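WbbM protein (PDB 6U4B) is a trimeric bifunctional glycosyltransferase that probably polymerises an O-antigen polysaccharide in Klebsiella pneumoniae. Local coordinates at residues Thr83-Val88 with Asp225-Leu230. Numbering follows the deposited sequence.
Sequences TAHYWV and DYSEWL
H85 reaches from helix 82-91 to the flank of helix 220-240 and hydrogen-bonds S227 there, its NE2-H donating to OG with 2.8 Å between NE2 and OG. The bond is nearly straight (164°), and OG lies only 8° out of the imidazole plane, as suits the N-H of an imidazole, which points outward in the ring plane. With CG anti to the backbone N (chi1 180°), the imidazole is extended from its helix, which suits segments 83-88 and 225-230, whose axes approach to 11.0 Å: histidine spans the distance and still carries a donor at its far end. Serine is apt opposite because its short hydroxyl stays close to its own helix. Its OG also hydrogen-bonds the carbonyl oxygen of F223, one turn back, so this buried hydroxyl has two partners and is held in position.

The tight part of the contact gathers at the far end of the ring. CE1 of H85 comes within 3.8 Å of CE1 of Y226, the two rings inclined by 29° but slid so far apart that they barely overlap. CD2 of L230 approaches the same H85 CE1 obliquely at 4.0 Å, while CB of L230 covers one face of the Y226 ring; leucine thus supplies an apolar wall beside both rings. On the looser, exposed side, E228 meets W89, further along helix 82-91, and not segment 83-88. Within the alpha/beta DUF4422 domain, this buried histidine–serine hydrogen bond links a helix packed on the mixed beta-sheet to helix 220-240, which packs on helix 253-272.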
loop_
_atom_site.group_PDB
_atom_site.type_symbol
_atom_site.label_atom_id
_atom_site.label_comp_id
_atom_site.label_asym_id
_atom_site.label_seq_id
_atom_site.Cartn_x
_atom_site.Cartn_y
_atom_site.Cartn_z
ATOM N N THR A 83 -12.535 -34.730 21.661
ATOM C CA THR A 83 -12.822 -33.308 21.489
ATOM C C THR A 83 -14.316 -33.052 21.349
ATOM O O THR A 83 -14.810 -32.015 21.804
ATOM C CB THR A 83 -12.068 -32.756 20.274
ATOM O OG1 THR A 83 -12.522 -33.409 19.083
ATOM C CG2 THR A 83 -10.580 -32.997 20.424
ATOM N N ALA A 84 -15.050 -33.971 20.716
ATOM C CA ALA A 84 -16.506 -33.855 20.692
ATOM C C ALA A 84 -17.088 -34.103 22.078
ATOM O O ALA A 84 -17.950 -33.348 22.548
ATOM C CB ALA A 84 -17.097 -34.829 19.671
ATOM N N HIS A 85 -16.629 -35.168 22.741
ATOM C CA HIS A 85 -17.008 -35.436 24.124
ATOM C C HIS A 85 -16.773 -34.212 25.002
ATOM O O HIS A 85 -17.677 -33.761 25.716
ATOM C CB HIS A 85 -16.215 -36.647 24.634
ATOM C CG HIS A 85 -16.507 -37.035 26.053
ATOM N ND1 HIS A 85 -15.965 -38.162 26.633
ATOM C CD2 HIS A 85 -17.274 -36.454 27.005
ATOM C CE1 HIS A 85 -16.385 -38.259 27.881
ATOM N NE2 HIS A 85 -17.180 -37.234 28.132
ATOM N N TYR A 86 -15.561 -33.651 24.945
ATOM C CA TYR A 86 -15.232 -32.493 25.771
ATOM C C TYR A 86 -16.154 -31.318 25.468
ATOM O O TYR A 86 -16.664 -30.662 26.385
ATOM C CB TYR A 86 -13.770 -32.097 25.556
ATOM C CG TYR A 86 -13.312 -30.937 26.415
ATOM C CD1 TYR A 86 -13.457 -29.623 25.984
ATOM C CD2 TYR A 86 -12.732 -31.157 27.659
ATOM C CE1 TYR A 86 -13.044 -28.564 26.768
ATOM C CE2 TYR A 86 -12.315 -30.103 28.449
ATOM C CZ TYR A 86 -12.473 -28.811 27.999
ATOM O OH TYR A 86 -12.060 -27.760 28.786
ATOM N N TRP A 87 -16.382 -31.041 24.180
ATOM C CA TRP A 87 -17.177 -29.875 23.800
ATOM C C TRP A 87 -18.614 -29.997 24.289
ATOM O O TRP A 87 -19.194 -29.020 24.780
ATOM C CB TRP A 87 -17.144 -29.683 22.284
ATOM C CG TRP A 87 -17.933 -28.494 21.823
ATOM C CD1 TRP A 87 -17.490 -27.207 21.715
ATOM C CD2 TRP A 87 -19.306 -28.480 21.415
ATOM N NE1 TRP A 87 -18.501 -26.394 21.263
ATOM C CE2 TRP A 87 -19.626 -27.151 21.070
ATOM C CE3 TRP A 87 -20.295 -29.464 21.305
ATOM C CZ2 TRP A 87 -20.893 -26.780 20.624
ATOM C CZ3 TRP A 87 -21.552 -29.093 20.862
ATOM C CH2 TRP A 87 -21.839 -27.763 20.527
ATOM N N VAL A 88 -19.209 -31.187 24.161
ATOM C CA VAL A 88 -20.562 -31.398 24.667
ATOM C C VAL A 88 -20.586 -31.255 26.183
ATOM O O VAL A 88 -21.493 -30.633 26.753
ATOM C CB VAL A 88 -21.089 -32.775 24.219
ATOM C CG1 VAL A 88 -22.430 -33.068 24.868
ATOM C CG2 VAL A 88 -21.203 -32.839 22.704
ATOM N N ASP A 225 -20.291 -37.566 35.484
ATOM C CA ASP A 225 -19.321 -38.168 36.393
ATOM C C ASP A 225 -18.147 -38.764 35.627
ATOM O O ASP A 225 -16.982 -38.567 35.997
ATOM C CB ASP A 225 -19.999 -39.233 37.253
ATOM C CG ASP A 225 -19.051 -39.851 38.261
ATOM O OD1 ASP A 225 -18.785 -39.208 39.299
ATOM O OD2 ASP A 225 -18.562 -40.975 38.012
ATOM N N TYR A 226 -18.436 -39.498 34.550
ATOM C CA TYR A 226 -17.366 -40.072 33.739
ATOM C C TYR A 226 -16.518 -38.983 33.091
ATOM O O TYR A 226 -15.296 -39.130 32.964
ATOM C CB TYR A 226 -17.960 -41.003 32.680
ATOM C CG TYR A 226 -16.956 -41.517 31.675
ATOM C CD1 TYR A 226 -17.137 -41.302 30.313
ATOM C CD2 TYR A 226 -15.822 -42.208 32.086
ATOM C CE1 TYR A 226 -16.221 -41.768 29.386
ATOM C CE2 TYR A 226 -14.899 -42.678 31.168
ATOM C CZ TYR A 226 -15.103 -42.453 29.819
ATOM O OH TYR A 226 -14.188 -42.917 28.900
ATOM N N SER A 227 -17.146 -37.877 32.682
ATOM C CA SER A 227 -16.402 -36.786 32.061
ATOM C C SER A 227 -15.424 -36.155 33.048
ATOM O O SER A 227 -14.241 -35.977 32.734
ATOM C CB SER A 227 -17.368 -35.733 31.515
ATOM O OG SER A 227 -18.237 -36.293 30.544
ATOM N N GLU A 228 -15.904 -35.805 34.243
ATOM C CA GLU A 228 -15.021 -35.231 35.255
ATOM C C GLU A 228 -13.897 -36.195 35.607
ATOM O O GLU A 228 -12.750 -35.779 35.807
ATOM C CB GLU A 228 -15.822 -34.861 36.504
ATOM C CG GLU A 228 -16.798 -33.712 36.311
ATOM C CD GLU A 228 -17.733 -33.541 37.494
ATOM O OE1 GLU A 228 -17.807 -34.463 38.334
ATOM O OE2 GLU A 228 -18.397 -32.487 37.584
ATOM N N TRP A 229 -14.209 -37.489 35.670
ATOM C CA TRP A 229 -13.206 -38.492 36.008
ATOM C C TRP A 229 -12.200 -38.667 34.877
ATOM O O TRP A 229 -10.984 -38.638 35.106
ATOM C CB TRP A 229 -13.904 -39.814 36.334
ATOM C CG TRP A 229 -12.991 -40.967 36.636
ATOM C CD1 TRP A 229 -12.471 -41.306 37.852
ATOM C CD2 TRP A 229 -12.519 -41.951 35.709
ATOM N NE1 TRP A 229 -11.693 -42.433 37.737
ATOM C CE2 TRP A 229 -11.708 -42.850 36.431
ATOM C CE3 TRP A 229 -12.698 -42.158 34.336
ATOM C CZ2 TRP A 229 -11.076 -43.937 35.828
ATOM C CZ3 TRP A 229 -12.070 -43.235 33.740
ATOM C CH2 TRP A 229 -11.269 -44.112 34.485
ATOM N N LEU A 230 -12.687 -38.838 33.645
ATOM C CA LEU A 230 -11.795 -39.123 32.524
ATOM C C LEU A 230 -10.834 -37.968 32.266
ATOM O O LEU A 230 -9.623 -38.172 32.125
ATOM C CB LEU A 230 -12.607 -39.426 31.266
ATOM C CG LEU A 230 -11.797 -39.594 29.976
ATOM C CD1 LEU A 230 -10.958 -40.863 30.021
ATOM C CD2 LEU A 230 -12.702 -39.582 28.749
#